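Local coordinates for endoglycosidase (Bacteroides thetaiotaomicron, PDB 6Q64), which probably hydrolyses glycosidic bonds in complex N-glycans as a glycoside hydrolase family 18 endoglycosidase of a gut bacterium, at residues A[250-256]-A[279-285]. The protein carries 1 engineered substitution. Numbering follows the deposited sequence.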
ATOM      1  N   HIS A 250       5.736   5.532  -2.643  1.00 57.45           N
ATOM      2  CA  HIS A 250       4.750   6.153  -1.707  1.00 57.85           C
ATOM      3  C   HIS A 250       5.208   6.021  -0.262  1.00 60.28           C
ATOM      4  O   HIS A 250       5.827   4.999   0.095  1.00 61.62           O
ATOM      5  CB  HIS A 250       3.352   5.514  -1.752  1.00 60.90           C
ATOM      6  CG  HIS A 250       2.583   5.847  -2.976  1.00 60.38           C
ATOM      7  ND1 HIS A 250       2.588   5.028  -4.069  1.00 64.11           N
ATOM      8  CD2 HIS A 250       1.848   6.926  -3.309  1.00 60.27           C
ATOM      9  CE1 HIS A 250       1.873   5.580  -5.041  1.00 65.22           C
ATOM     10  NE2 HIS A 250       1.420   6.751  -4.603  1.00 62.64           N
ATOM     11  N   TYR A 251       4.853   7.027   0.526  1.00 60.54           N
ATOM     12  CA  TYR A 251       5.098   7.109   1.980  1.00 63.23           C
ATOM     13  C   TYR A 251       3.749   6.846   2.636  1.00 63.58           C
ATOM     14  O   TYR A 251       2.833   7.667   2.445  1.00 65.45           O
ATOM     15  CB  TYR A 251       5.697   8.478   2.322  1.00 63.39           C
ATOM     16  CG  TYR A 251       6.706   9.013   1.326  1.00 63.57           C
ATOM     17  CD1 TYR A 251       7.730   8.223   0.851  1.00 69.32           C
ATOM     18  CD2 TYR A 251       6.639  10.299   0.843  1.00 63.10           C
ATOM     19  CE1 TYR A 251       8.631   8.686  -0.094  1.00 70.66           C
ATOM     20  CE2 TYR A 251       7.532  10.777  -0.100  1.00 65.47           C
ATOM     21  CZ  TYR A 251       8.547   9.976  -0.562  1.00 65.33           C
ATOM     22  OH  TYR A 251       9.458  10.425  -1.472  1.00 65.04           O
ATOM     23  N   ILE A 252       3.594   5.722   3.327  1.00 63.78           N
ATOM     24  CA  ILE A 252       2.245   5.285   3.795  1.00 65.93           C
ATOM     25  C   ILE A 252       2.234   5.350   5.306  1.00 63.16           C
ATOM     26  O   ILE A 252       3.071   4.658   5.947  1.00 68.00           O
ATOM     27  CB  ILE A 252       1.871   3.872   3.300  1.00 67.84           C
ATOM     28  CG1 ILE A 252       2.125   3.717   1.798  1.00 71.60           C
ATOM     29  CG2 ILE A 252       0.441   3.554   3.673  1.00 62.78           C
ATOM     30  CD1 ILE A 252       1.630   2.411   1.235  1.00 74.28           C
ATOM     31  N   TYR A 253       1.331   6.145   5.843  1.00 60.23           N
ATOM     32  CA  TYR A 253       1.260   6.361   7.300  1.00 66.40           C
ATOM     33  C   TYR A 253      -0.029   5.736   7.829  1.00 68.52           C
ATOM     34  O   TYR A 253      -1.079   5.810   7.198  1.00 67.45           O
ATOM     35  CB  TYR A 253       1.374   7.845   7.660  1.00 68.66           C
ATOM     36  CG  TYR A 253       2.615   8.567   7.179  1.00 68.38           C
ATOM     37  CD1 TYR A 253       2.726   8.999   5.878  1.00 69.88           C
ATOM     38  CD2 TYR A 253       3.650   8.882   8.031  1.00 67.60           C
ATOM     39  CE1 TYR A 253       3.837   9.697   5.442  1.00 75.65           C
ATOM     40  CE2 TYR A 253       4.777   9.554   7.605  1.00 69.41           C
ATOM     41  CZ  TYR A 253       4.870   9.981   6.307  1.00 72.29           C
ATOM     42  OH  TYR A 253       5.934  10.708   5.855  1.00 77.07           O
ATOM     43  N   GLN A 254       0.116   5.114   8.990  1.00 71.27           N
ATOM     44  CA  GLN A 254      -0.960   4.671   9.877  1.00 69.62           C
ATOM     45  C   GLN A 254      -1.452   5.877  10.665  1.00 68.79           C
ATOM     46  O   GLN A 254      -1.064   5.997  11.806  1.00 77.81           O
ATOM     47  CB  GLN A 254      -0.412   3.595  10.810  1.00 72.59           C
ATOM     48  CG  GLN A 254      -0.302   2.232  10.167  1.00 77.00           C
ATOM     49  CD  GLN A 254       1.033   1.935   9.543  1.00 80.11           C
ATOM     50  OE1 GLN A 254       1.978   1.520  10.208  1.00 93.74           O
ATOM     51  NE2 GLN A 254       1.089   2.052   8.233  1.00 80.35           N
ATOM     52  N   ALA A 255      -2.359   6.675  10.111  1.00 69.20           N
ATOM     53  CA  ALA A 255      -3.007   7.811  10.823  1.00 71.75           C
ATOM     54  C   ALA A 255      -4.261   7.337  11.567  1.00 72.61           C
ATOM     55  O   ALA A 255      -5.311   8.015  11.481  1.00 72.77           O
ATOM     56  CB  ALA A 255      -3.354   8.917   9.848  1.00 70.74           C
ATOM     57  N   TYR A 256      -4.155   6.239  12.305  1.00 73.30           N
ATOM     58  CA  TYR A 256      -5.328   5.573  12.927  1.00 74.33           C
ATOM     59  C   TYR A 256      -5.954   6.488  14.009  1.00 77.25           C
ATOM     60  O   TYR A 256      -7.169   6.798  13.901  1.00 80.34           O
ATOM     61  CB  TYR A 256      -4.933   4.201  13.485  1.00 72.16           C
ATOM     62  CG  TYR A 256      -4.306   3.185  12.545  1.00 67.69           C
ATOM     63  CD1 TYR A 256      -4.482   3.188  11.169  1.00 63.15           C
ATOM     64  CD2 TYR A 256      -3.580   2.137  13.087  1.00 68.85           C
ATOM     65  CE1 TYR A 256      -3.933   2.190  10.368  1.00 64.93           C
ATOM     66  CE2 TYR A 256      -3.021   1.138  12.304  1.00 69.39           C
ATOM     67  CZ  TYR A 256      -3.208   1.147  10.936  1.00 69.85           C
ATOM     68  OH  TYR A 256      -2.603   0.135  10.221  1.00 74.69           O
ATOM     69  N   LYS A 279       3.011  11.915  -2.845  1.00 60.77           N
ATOM     70  CA  LYS A 279       3.375  10.494  -2.664  1.00 60.99           C
ATOM     71  C   LYS A 279       2.933   9.980  -1.285  1.00 65.02           C
ATOM     72  O   LYS A 279       3.188   8.797  -0.964  1.00 67.29           O
ATOM     73  CB  LYS A 279       4.876  10.317  -2.828  1.00 61.71           C
ATOM     74  CG  LYS A 279       5.429  10.737  -4.173  1.00 62.92           C
ATOM     75  CD  LYS A 279       6.956  10.777  -4.186  1.00 62.92           C
ATOM     76  CE  LYS A 279       7.624   9.486  -3.791  1.00 63.27           C
ATOM     77  NZ  LYS A 279       9.080   9.566  -4.055  1.00 69.33           N
ATOM     78  N   THR A 280       2.331  10.823  -0.461  1.00 63.20           N
ATOM     79  CA  THR A 280       1.940  10.385   0.893  1.00 64.43           C
ATOM     80  C   THR A 280       0.529   9.779   0.831  1.00 65.61           C
ATOM     81  O   THR A 280      -0.385  10.347   0.184  1.00 63.88           O
ATOM     82  CB  THR A 280       2.089  11.519   1.905  1.00 62.00           C
ATOM     83  OG1 THR A 280       3.471  11.865   2.021  1.00 65.44           O
ATOM     84  CG2 THR A 280       1.574  11.088   3.253  1.00 63.56           C
ATOM     85  N   ILE A 281       0.364   8.635   1.477  1.00 64.84           N
ATOM     86  CA  ILE A 281      -0.950   7.961   1.651  1.00 63.88           C
ATOM     87  C   ILE A 281      -1.237   7.923   3.149  1.00 61.92           C
ATOM     88  O   ILE A 281      -0.342   7.511   3.903  1.00 65.19           O
ATOM     89  CB  ILE A 281      -0.944   6.571   0.983  1.00 64.72           C
ATOM     90  CG1 ILE A 281      -1.170   6.695  -0.523  1.00 65.49           C
ATOM     91  CG2 ILE A 281      -1.999   5.676   1.579  1.00 67.64           C
ATOM     92  CD1 ILE A 281      -0.582   5.571  -1.320  1.00 65.53           C
ATOM     93  N   ILE A 282      -2.425   8.359   3.562  1.00 60.87           N
ATOM     94  CA  ILE A 282      -2.825   8.280   4.990  1.00 63.16           C
ATOM     95  C   ILE A 282      -3.966   7.273   5.102  1.00 69.81           C
ATOM     96  O   ILE A 282      -4.836   7.234   4.219  1.00 68.84           O
ATOM     97  CB  ILE A 282      -3.180   9.654   5.553  1.00 64.63           C
ATOM     98  CG1 ILE A 282      -3.864  10.556   4.520  1.00 63.93           C
ATOM     99  CG2 ILE A 282      -1.915  10.284   6.088  1.00 72.27           C
ATOM    100  CD1 ILE A 282      -4.437  11.845   5.104  1.00 61.70           C
ATOM    101  N   THR A 283      -3.902   6.454   6.142  1.00 70.83           N
ATOM    102  CA  THR A 283      -4.736   5.255   6.301  1.00 67.75           C
ATOM    103  C   THR A 283      -5.416   5.299   7.656  1.00 71.23           C
ATOM    104  O   THR A 283      -4.863   5.831   8.657  1.00 66.48           O
ATOM    105  CB  THR A 283      -3.931   3.964   6.144  1.00 71.39           C
ATOM    106  OG1 THR A 283      -3.061   3.793   7.271  1.00 68.30           O
ATOM    107  CG2 THR A 283      -3.171   3.955   4.835  1.00 71.15           C
ATOM    108  N   VAL A 284      -6.587   4.700   7.655  1.00 76.14           N
ATOM    109  CA  VAL A 284      -7.448   4.621   8.847  1.00 80.27           C
ATOM    110  C   VAL A 284      -7.642   3.140   9.237  1.00 74.90           C
ATOM    111  O   VAL A 284      -7.241   2.233   8.444  1.00 67.65           O
ATOM    112  CB  VAL A 284      -8.712   5.424   8.528  1.00 84.05           C
ATOM    113  CG1 VAL A 284      -9.599   4.692   7.543  1.00 84.51           C
ATOM    114  CG2 VAL A 284      -9.444   5.772   9.806  1.00 94.96           C
ATOM    115  N   GLU A 285      -8.115   2.890  10.464  1.00 75.91           N
ATOM    116  CA  GLU A 285      -8.041   1.544  11.102  1.00 81.95           C
ATOM    117  C   GLU A 285      -9.438   0.919  11.088  1.00 80.64           C
ATOM    118  O   GLU A 285     -10.320   1.375  11.847  1.00 81.77           O
ATOM    119  CB  GLU A 285      -7.328   1.676  12.451  1.00 84.97           C
ATOM    120  CG  GLU A 285      -7.664   0.664  13.523  1.00 95.29           C
ATOM    121  CD  GLU A 285      -7.841  -0.794  13.156  1.00100.20           C
ATOM    122  OE1 GLU A 285      -6.877  -1.588  13.352  1.00 98.20           O
ATOM    123  OE2 GLU A 285      -8.975  -1.132  12.752  1.00106.90           O
TER
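At the apolar centre, I252 CG2 packs 3.9 Å from I281 CG2 and 3.8 Å from T283 CG2. These residues sit on parallel neighbours 251-254 and 280-285, the sixth and seventh strands of the family 18 TIM barrel, joined by a beta-alpha-beta crossover through helices 261-268 and 276-279. Their side chains point into the barrel, where I252 also meets F74 of strand 72-76; beta-branched residues suit both an extended backbone and a tight interior. Nearer the N-terminal ends of the strands, I281 CD1 makes a CH-pi contact over the H250 ring, 3.8 Å from its centroid.

The opposite face looks toward the helices. Here Y253 CE1 lies 3.4 Å from T280 CG2, and I268 of helix 261-268 touches Y253, T280 and I282, so broad and branched side chains fill the layer between strands and helix.

The backbones, 20° from parallel, are joined by Y251 N to K279 O (2.9 Å), I281 N to Y251 O (2.8 Å) and Y253 N to I281 O (2.9 Å). Toward the C-terminal end, where the active site of a TIM barrel lies, the pairing loosens: T283 N to Y253 O is weak at 3.1 Å, and T283 OG1 donates a 2.8 Å hydrogen bond to the same Y253 O. Beyond the inverse gamma turn centred on A255, E285 CB lies over the Y256 ring, while the E285 carboxylate caps the next helix at Q288.

At the N-terminal edge, the long K279 side chain reaches past the strand end, and its NZ donates a 2.7 Å hydrogen bond to Y251 OH.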